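Local structure of beta-lactamase (Klebsiella pneumoniae, 6KBY) at residues E272-Q275 with E280-P283; V286-L291 with V358-L363. The protein probably hydrolyses beta-lactam antibiotics to substituted beta-amino acids, as a class C beta-lactamase, and binds AMP covalently in its active site. All coordinates share one frame; numbering follows the deposited sequence.

Contact 1 (E272-Q275 with E280-P283); sequences EITQ and EQLP
Thr-274 and Gln-281 face each other as a hydrogen-bonded antiparallel pair and carry both backbone bonds of this contact. Thr-274 N reaches Gln-281 O at 2.9 Å, nearly straight at 172° at the hydrogen; Gln-281 N returns the bond to Thr-274 O at the same length. Each carbonyl also receives a CA-H contact from the neighbouring residue: Ile-273 CA lies 3.6 Å from Gln-281 O, and Glu-280 CA approaches Thr-274 O.

Strands 273-275 and 280-283 are the two arms of a beta hairpin inside the large antiparallel sheet of the serine beta-lactamase fold, strand 266-270 lying beyond one arm and strand 317-325 beyond the other. The arms are well twisted, 139° between their directions.

Apolar packing differs on the two faces. On one, Thr-274 and Gln-281 run side by side, with CB of the threonine 3.7 Å from CG of the glutamine; Thr-274 touches Ile-307 and Gln-281 touches Leu-311, both of strand 302-311. On the other, Ile-273 CD1 sits against Glu-280 CG at 4.0 Å, while CG2 of the same isoleucine meets Leu-282 CD1.

Gln-275 and Glu-280, a non-hydrogen-bonded pair, bring their polar ends together. The bend at chi2 of Gln-275 (67°) turns its amide back over the Glu-280 chain, OE1 lying 3.8 Å from Glu-280 CG with amide and carboxylate planes almost perpendicular. Arg-154 joins them from outside, donating a hydrogen bond from NE to Gln-275 OE1 and forming a salt bridge through NH2 with Glu-280 OE2. Glu-280 also approaches Tyr-156, an AMP-binding residue, the nearest atoms of the two side chains about 4 Å apart.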
ATOM      1  N   GLU A 272       7.706 -14.726  -8.275  1.00 12.09           N
ATOM      2  CA  GLU A 272       7.911 -13.814  -9.389  1.00 11.29           C
ATOM      3  C   GLU A 272       8.279 -12.398  -8.961  1.00 11.40           C
ATOM      4  O   GLU A 272       8.603 -11.581  -9.824  1.00 12.57           O
ATOM      5  CB  GLU A 272       6.662 -13.763 -10.274  1.00 12.91           C
ATOM      6  CG  GLU A 272       6.259 -15.116 -10.850  1.00 14.40           C
ATOM      7  CD  GLU A 272       7.293 -15.675 -11.808  1.00 17.95           C
ATOM      8  OE1 GLU A 272       7.963 -14.875 -12.484  1.00 18.45           O
ATOM      9  OE2 GLU A 272       7.438 -16.914 -11.885  1.00 21.12           O
ATOM     10  N   ILE A 273       8.252 -12.080  -7.669  1.00 10.44           N
ATOM     11  CA  ILE A 273       8.388 -10.698  -7.235  1.00  8.71           C
ATOM     12  C   ILE A 273       9.756 -10.421  -6.632  1.00  7.61           C
ATOM     13  O   ILE A 273      10.463 -11.306  -6.126  1.00  8.56           O
ATOM     14  CB  ILE A 273       7.280 -10.224  -6.269  1.00  8.99           C
ATOM     15  CG1 ILE A 273       7.445 -10.844  -4.881  1.00  9.75           C
ATOM     16  CG2 ILE A 273       5.908 -10.495  -6.853  1.00 10.80           C
ATOM     17  CD1 ILE A 273       6.586 -10.157  -3.821  1.00 10.79           C
ATOM     18  N   THR A 274      10.107  -9.143  -6.675  1.00  7.38           N
ATOM     19  CA  THR A 274      11.133  -8.566  -5.826  1.00  7.19           C
ATOM     20  C   THR A 274      10.423  -7.818  -4.708  1.00  6.91           C
ATOM     21  O   THR A 274       9.577  -6.948  -4.970  1.00  7.11           O
ATOM     22  CB  THR A 274      12.001  -7.629  -6.655  1.00  8.60           C
ATOM     23  OG1 THR A 274      12.671  -8.394  -7.669  1.00 10.90           O
ATOM     24  CG2 THR A 274      13.020  -6.895  -5.786  1.00  9.32           C
ATOM     25  N   GLN A 275      10.714  -8.215  -3.471  1.00  6.47           N
ATOM     26  CA  GLN A 275      10.135  -7.583  -2.296  1.00  6.57           C
ATOM     27  C   GLN A 275      11.013  -6.401  -1.901  1.00  6.02           C
ATOM     28  O   GLN A 275      12.190  -6.580  -1.554  1.00  6.79           O
ATOM     29  CB  GLN A 275      10.039  -8.588  -1.151  1.00  7.17           C
ATOM     30  CG  GLN A 275       9.493  -7.987   0.133  1.00  7.28           C
ATOM     31  CD  GLN A 275       8.047  -7.568   0.003  1.00  6.47           C
ATOM     32  OE1 GLN A 275       7.162  -8.400  -0.229  1.00  7.18           O
ATOM     33  NE2 GLN A 275       7.795  -6.272   0.140  1.00  7.63           N
ATOM     34  N   GLU A 280       6.184  -3.957  -3.758  1.00  6.32           N
ATOM     35  CA  GLU A 280       6.557  -5.161  -4.480  1.00  6.21           C
ATOM     36  C   GLU A 280       6.752  -4.779  -5.937  1.00  6.32           C
ATOM     37  O   GLU A 280       6.021  -3.931  -6.458  1.00  7.04           O
ATOM     38  CB  GLU A 280       5.443  -6.206  -4.362  1.00  6.61           C
ATOM     39  CG  GLU A 280       5.121  -6.556  -2.915  1.00  7.23           C
ATOM     40  CD  GLU A 280       3.764  -7.217  -2.737  1.00  7.31           C
ATOM     41  OE1 GLU A 280       3.109  -7.545  -3.754  1.00  8.83           O
ATOM     42  OE2 GLU A 280       3.346  -7.399  -1.571  1.00  7.67           O
ATOM     43  N   GLN A 281       7.718  -5.399  -6.610  1.00  6.58           N
ATOM     44  CA  GLN A 281       7.979  -5.013  -7.988  1.00  6.65           C
ATOM     45  C   GLN A 281       8.328  -6.225  -8.834  1.00  6.53           C
ATOM     46  O   GLN A 281       8.714  -7.286  -8.330  1.00  7.12           O
ATOM     47  CB  GLN A 281       9.080  -3.955  -8.095  1.00  7.17           C
ATOM     48  CG  GLN A 281      10.458  -4.495  -7.806  1.00  7.01           C
ATOM     49  CD  GLN A 281      11.509  -3.400  -7.728  1.00  6.65           C
ATOM     50  OE1 GLN A 281      11.242  -2.303  -7.242  1.00  7.31           O
ATOM     51  NE2 GLN A 281      12.716  -3.701  -8.200  1.00  7.80           N
ATOM     52  N   LEU A 282       8.198  -6.032 -10.142  1.00  7.86           N
ATOM     53  CA  LEU A 282       8.598  -7.008 -11.138  1.00  8.71           C
ATOM     54  C   LEU A 282       9.314  -6.276 -12.261  1.00  8.76           C
ATOM     55  O   LEU A 282       9.015  -5.105 -12.523  1.00  7.58           O
ATOM     56  CB  LEU A 282       7.381  -7.729 -11.733  1.00 10.67           C
ATOM     57  CG  LEU A 282       6.586  -8.627 -10.785  1.00 12.60           C
ATOM     58  CD1 LEU A 282       5.529  -7.827 -10.028  1.00 13.73           C
ATOM     59  CD2 LEU A 282       5.941  -9.760 -11.557  1.00 13.75           C
ATOM     60  N   PRO A 283      10.250  -6.934 -12.942  1.00 10.10           N
ATOM     61  CA  PRO A 283      10.897  -6.289 -14.093  1.00 10.36           C
ATOM     62  C   PRO A 283       9.886  -5.874 -15.157  1.00 10.08           C
ATOM     63  O   PRO A 283       8.892  -6.559 -15.400  1.00 10.96           O
ATOM     64  CB  PRO A 283      11.849  -7.371 -14.615  1.00 12.85           C
ATOM     65  CG  PRO A 283      12.164  -8.189 -13.410  1.00 13.76           C
ATOM     66  CD  PRO A 283      10.901  -8.207 -12.586  1.00 12.97           C
TER

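Contact 2 (V286-L291 with V358-L363); sequences VSLPNL and VAYKIL
This is a CH-pi and apolar contact between helix 352-364 and the start of helix 288-294 with the loop just before it, bridged by water at the phenol end. Tyr-360 lays a ring face against Leu-288 and turns an edge to the carbonyl of Val-286, two residues before the helix. Both helices pack against the central antiparallel sheet, where Trp-318 of strand 317-325 is touched by Val-286, Leu-291 and Leu-363. The contact lies away from the AMP site.

Leu-288 CB sits over the face of the tyrosine ring, 4.1 Å from its centroid and 12° off the normal, a CH-pi contact. In the leucine chain, CG anti to the backbone N (chi1 -177°) and a chi2 of 56° together set CD1 near the root of the ring, 4.0 Å from Tyr-360 CB. Tyr-360 has the same first torsion and stretches away from its own helix, so that its hydroxyl lies near the start of the other, close enough for waters to bridge. Leu-291 CD2 adds a looser, oblique touch at Tyr-360 CD1.

At the ring edge, near its plane, Val-286 O approaches Tyr-360 CE1 at 3.4 Å. The phenol oxygen makes no direct hydrogen bond across the contact; two waters span the distance. Water 1 donates to Val-286 O at 2.8 Å and also bonds to Tyr-360 OH. Water 2 accepts from Leu-288 N at 2.9 Å and has a longer bond to the same hydroxyl. Just before the helix, Ser-287 is the N-cap, its OG accepting from Asn-290 N at 3.1 Å.

The two waters satisfy the Val-286 carbonyl and the Leu-288 N-H, so the tyrosine joins the helix start through carbon packing over its ring and through solvent at its hydroxyl.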
ATOM      1  N   VAL A 286       6.504  -6.241 -18.168  1.00 12.46           N
ATOM      2  CA  VAL A 286       6.092  -7.378 -17.358  1.00 12.86           C
ATOM      3  C   VAL A 286       4.952  -8.083 -18.072  1.00 10.83           C
ATOM      4  O   VAL A 286       4.136  -7.440 -18.740  1.00 12.01           O
ATOM      5  CB  VAL A 286       5.717  -6.960 -15.920  1.00 13.73           C
ATOM      6  CG1 VAL A 286       4.596  -5.943 -15.945  1.00 14.59           C
ATOM      7  CG2 VAL A 286       5.352  -8.178 -15.066  1.00 14.90           C
ATOM      8  N   SER A 287       4.926  -9.407 -17.974  1.00 12.10           N
ATOM      9  CA  SER A 287       3.821 -10.145 -18.563  1.00 14.81           C
ATOM     10  C   SER A 287       2.661 -10.182 -17.582  1.00 11.60           C
ATOM     11  O   SER A 287       2.853 -10.217 -16.361  1.00 13.92           O
ATOM     12  CB  SER A 287       4.231 -11.576 -18.909  1.00 16.05           C
ATOM     13  OG  SER A 287       4.223 -12.417 -17.763  1.00 14.06           O
ATOM     14  N   LEU A 288       1.452 -10.158 -18.124  1.00 13.87           N
ATOM     15  CA  LEU A 288       0.285 -10.318 -17.265  1.00 12.20           C
ATOM     16  C   LEU A 288       0.327 -11.602 -16.443  1.00 11.26           C
ATOM     17  O   LEU A 288       0.041 -11.534 -15.234  1.00 10.09           O
ATOM     18  CB  LEU A 288      -1.005 -10.160 -18.076  1.00 15.30           C
ATOM     19  CG  LEU A 288      -2.297 -10.230 -17.266  1.00 14.47           C
ATOM     20  CD1 LEU A 288      -2.305  -9.200 -16.149  1.00 13.41           C
ATOM     21  CD2 LEU A 288      -3.500 -10.040 -18.179  1.00 18.22           C
ATOM     22  N   PRO A 289       0.681 -12.774 -16.993  1.00 11.07           N
ATOM     23  CA  PRO A 289       0.722 -13.976 -16.139  1.00 11.25           C
ATOM     24  C   PRO A 289       1.624 -13.835 -14.926  1.00 11.32           C
ATOM     25  O   PRO A 289       1.248 -14.258 -13.828  1.00 10.13           O
ATOM     26  CB  PRO A 289       1.195 -15.073 -17.101  1.00 13.37           C
ATOM     27  CG  PRO A 289       0.714 -14.613 -18.435  1.00 14.63           C
ATOM     28  CD  PRO A 289       0.883 -13.116 -18.416  1.00 14.32           C
ATOM     29  N   ASN A 290       2.810 -13.246 -15.091  1.00 11.52           N
ATOM     30  CA  ASN A 290       3.712 -13.103 -13.953  1.00 11.75           C
ATOM     31  C   ASN A 290       3.192 -12.083 -12.951  1.00 11.21           C
ATOM     32  O   ASN A 290       3.362 -12.249 -11.740  1.00 10.79           O
ATOM     33  CB  ASN A 290       5.114 -12.736 -14.429  1.00 13.41           C
ATOM     34  CG  ASN A 290       5.819 -13.895 -15.103  1.00 15.22           C
ATOM     35  OD1 ASN A 290       5.441 -15.054 -14.925  1.00 16.19           O
ATOM     36  ND2 ASN A 290       6.856 -13.590 -15.871  1.00 17.92           N
ATOM     37  N   LEU A 291       2.558 -11.021 -13.437  1.00 10.64           N
ATOM     38  CA  LEU A 291       1.984 -10.033 -12.535  1.00 10.73           C
ATOM     39  C   LEU A 291       0.845 -10.636 -11.721  1.00  9.80           C
ATOM     40  O   LEU A 291       0.705 -10.350 -10.526  1.00  9.95           O
ATOM     41  CB  LEU A 291       1.501  -8.835 -13.348  1.00 14.07           C
ATOM     42  CG  LEU A 291       1.128  -7.587 -12.555  1.00 14.27           C
ATOM     43  CD1 LEU A 291       2.285  -7.128 -11.686  1.00 13.85           C
ATOM     44  CD2 LEU A 291       0.687  -6.484 -13.505  1.00 13.61           C
ATOM     45  N   VAL A 358      -7.131  -5.081 -15.122  1.00  7.72           N
ATOM     46  CA  VAL A 358      -7.600  -3.781 -15.591  1.00  8.06           C
ATOM     47  C   VAL A 358      -6.460  -2.768 -15.608  1.00  7.54           C
ATOM     48  O   VAL A 358      -6.271  -2.036 -16.586  1.00  7.55           O
ATOM     49  CB  VAL A 358      -8.796  -3.309 -14.747  1.00  8.43           C
ATOM     50  CG1 VAL A 358      -9.102  -1.850 -15.018  1.00  9.51           C
ATOM     51  CG2 VAL A 358     -10.018  -4.171 -15.039  1.00  9.30           C
ATOM     52  N   ALA A 359      -5.666  -2.731 -14.533  1.00  7.60           N
ATOM     53  CA  ALA A 359      -4.543  -1.800 -14.484  1.00  7.49           C
ATOM     54  C   ALA A 359      -3.543  -2.078 -15.601  1.00  7.69           C
ATOM     55  O   ALA A 359      -3.015  -1.149 -16.224  1.00  7.71           O
ATOM     56  CB  ALA A 359      -3.855  -1.892 -13.124  1.00  8.76           C
ATOM     57  N   TYR A 360      -3.246  -3.354 -15.845  1.00  7.99           N
ATOM     58  CA  TYR A 360      -2.321  -3.719 -16.911  1.00  8.06           C
ATOM     59  C   TYR A 360      -2.836  -3.247 -18.265  1.00  7.84           C
ATOM     60  O   TYR A 360      -2.080  -2.682 -19.067  1.00  8.02           O
ATOM     61  CB  TYR A 360      -2.116  -5.236 -16.890  1.00  8.46           C
ATOM     62  CG  TYR A 360      -1.235  -5.746 -18.003  1.00  9.87           C
ATOM     63  CD1 TYR A 360       0.148  -5.725 -17.891  1.00 14.05           C
ATOM     64  CD2 TYR A 360      -1.786  -6.249 -19.168  1.00 11.96           C
ATOM     65  CE1 TYR A 360       0.957  -6.197 -18.925  1.00 16.53           C
ATOM     66  CE2 TYR A 360      -0.994  -6.715 -20.196  1.00 18.47           C
ATOM     67  CZ  TYR A 360       0.370  -6.687 -20.071  1.00 19.08           C
ATOM     68  OH  TYR A 360       1.150  -7.157 -21.106  1.00 24.19           O
ATOM     69  N   LYS A 361      -4.126  -3.459 -18.534  1.00  7.49           N
ATOM     70  CA  LYS A 361      -4.689  -3.014 -19.803  1.00  8.46           C
ATOM     71  C   LYS A 361      -4.626  -1.499 -19.933  1.00  7.95           C
ATOM     72  O   LYS A 361      -4.315  -0.974 -21.009  1.00  8.81           O
ATOM     73  CB  LYS A 361      -6.121  -3.513 -19.938  1.00  8.74           C
ATOM     74  CG  LYS A 361      -6.223  -5.012 -20.145  1.00  9.82           C
ATOM     75  CD  LYS A 361      -7.676  -5.439 -20.095  1.00 11.28           C
ATOM     76  CE  LYS A 361      -7.856  -6.916 -20.380  1.00 14.12           C
ATOM     77  NZ  LYS A 361      -9.270  -7.333 -20.159  1.00 17.55           N
ATOM     78  N   ILE A 362      -4.931  -0.774 -18.860  1.00  8.11           N
ATOM     79  CA  ILE A 362      -4.902   0.683 -18.929  1.00  8.12           C
ATOM     80  C   ILE A 362      -3.485   1.187 -19.174  1.00  7.18           C
ATOM     81  O   ILE A 362      -3.242   1.970 -20.101  1.00  8.31           O
ATOM     82  CB  ILE A 362      -5.534   1.307 -17.674  1.00  8.21           C
ATOM     83  CG1 ILE A 362      -7.030   1.009 -17.641  1.00  8.25           C
ATOM     84  CG2 ILE A 362      -5.294   2.815 -17.661  1.00  8.80           C
ATOM     85  CD1 ILE A 362      -7.695   1.361 -16.330  1.00  8.61           C
ATOM     86  N   LEU A 363      -2.526   0.756 -18.353  1.00  8.23           N
ATOM     87  CA  LEU A 363      -1.174   1.271 -18.542  1.00  8.39           C
ATOM     88  C   LEU A 363      -0.604   0.861 -19.898  1.00  9.14           C
ATOM     89  O   LEU A 363       0.100   1.645 -20.545  1.00  9.97           O
ATOM     90  CB  LEU A 363      -0.263   0.858 -17.387  1.00  9.81           C
ATOM     91  CG  LEU A 363      -0.575   1.466 -16.008  1.00 10.71           C
ATOM     92  CD1 LEU A 363       0.565   1.201 -15.037  1.00 11.99           C
ATOM     93  CD2 LEU A 363      -0.882   2.957 -16.079  1.00 11.36           C
TER
HETATM   94  O   HOH W   1       3.812  -6.188 -21.264  1.00 21.68           O
HETATM   95  O   HOH W   2       1.111 -10.338 -21.034  1.00 19.65           O

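Following the chain from the N terminus, strand 273-275 comes first, and contact 1 closes a short hairpin loop when strand 280-283 folds back on it. After a short loop, in which contact 2 opens at Val-286, the chain enters helix 288-294; that contact closes only after strands 302-311, 317-325, 328-335 and 340-346, when helix 352-364 arrives. The two loops therefore stand in series, neither nested nor crossed. Their centres lie about 13 Å apart and they touch directly: Leu-282 packs on Leu-291 and on the backbone of Asn-290. Contact 1 joins neighbouring strands within the sheet, whereas contact 2 ties the helix following that hairpin to the C-terminal helix.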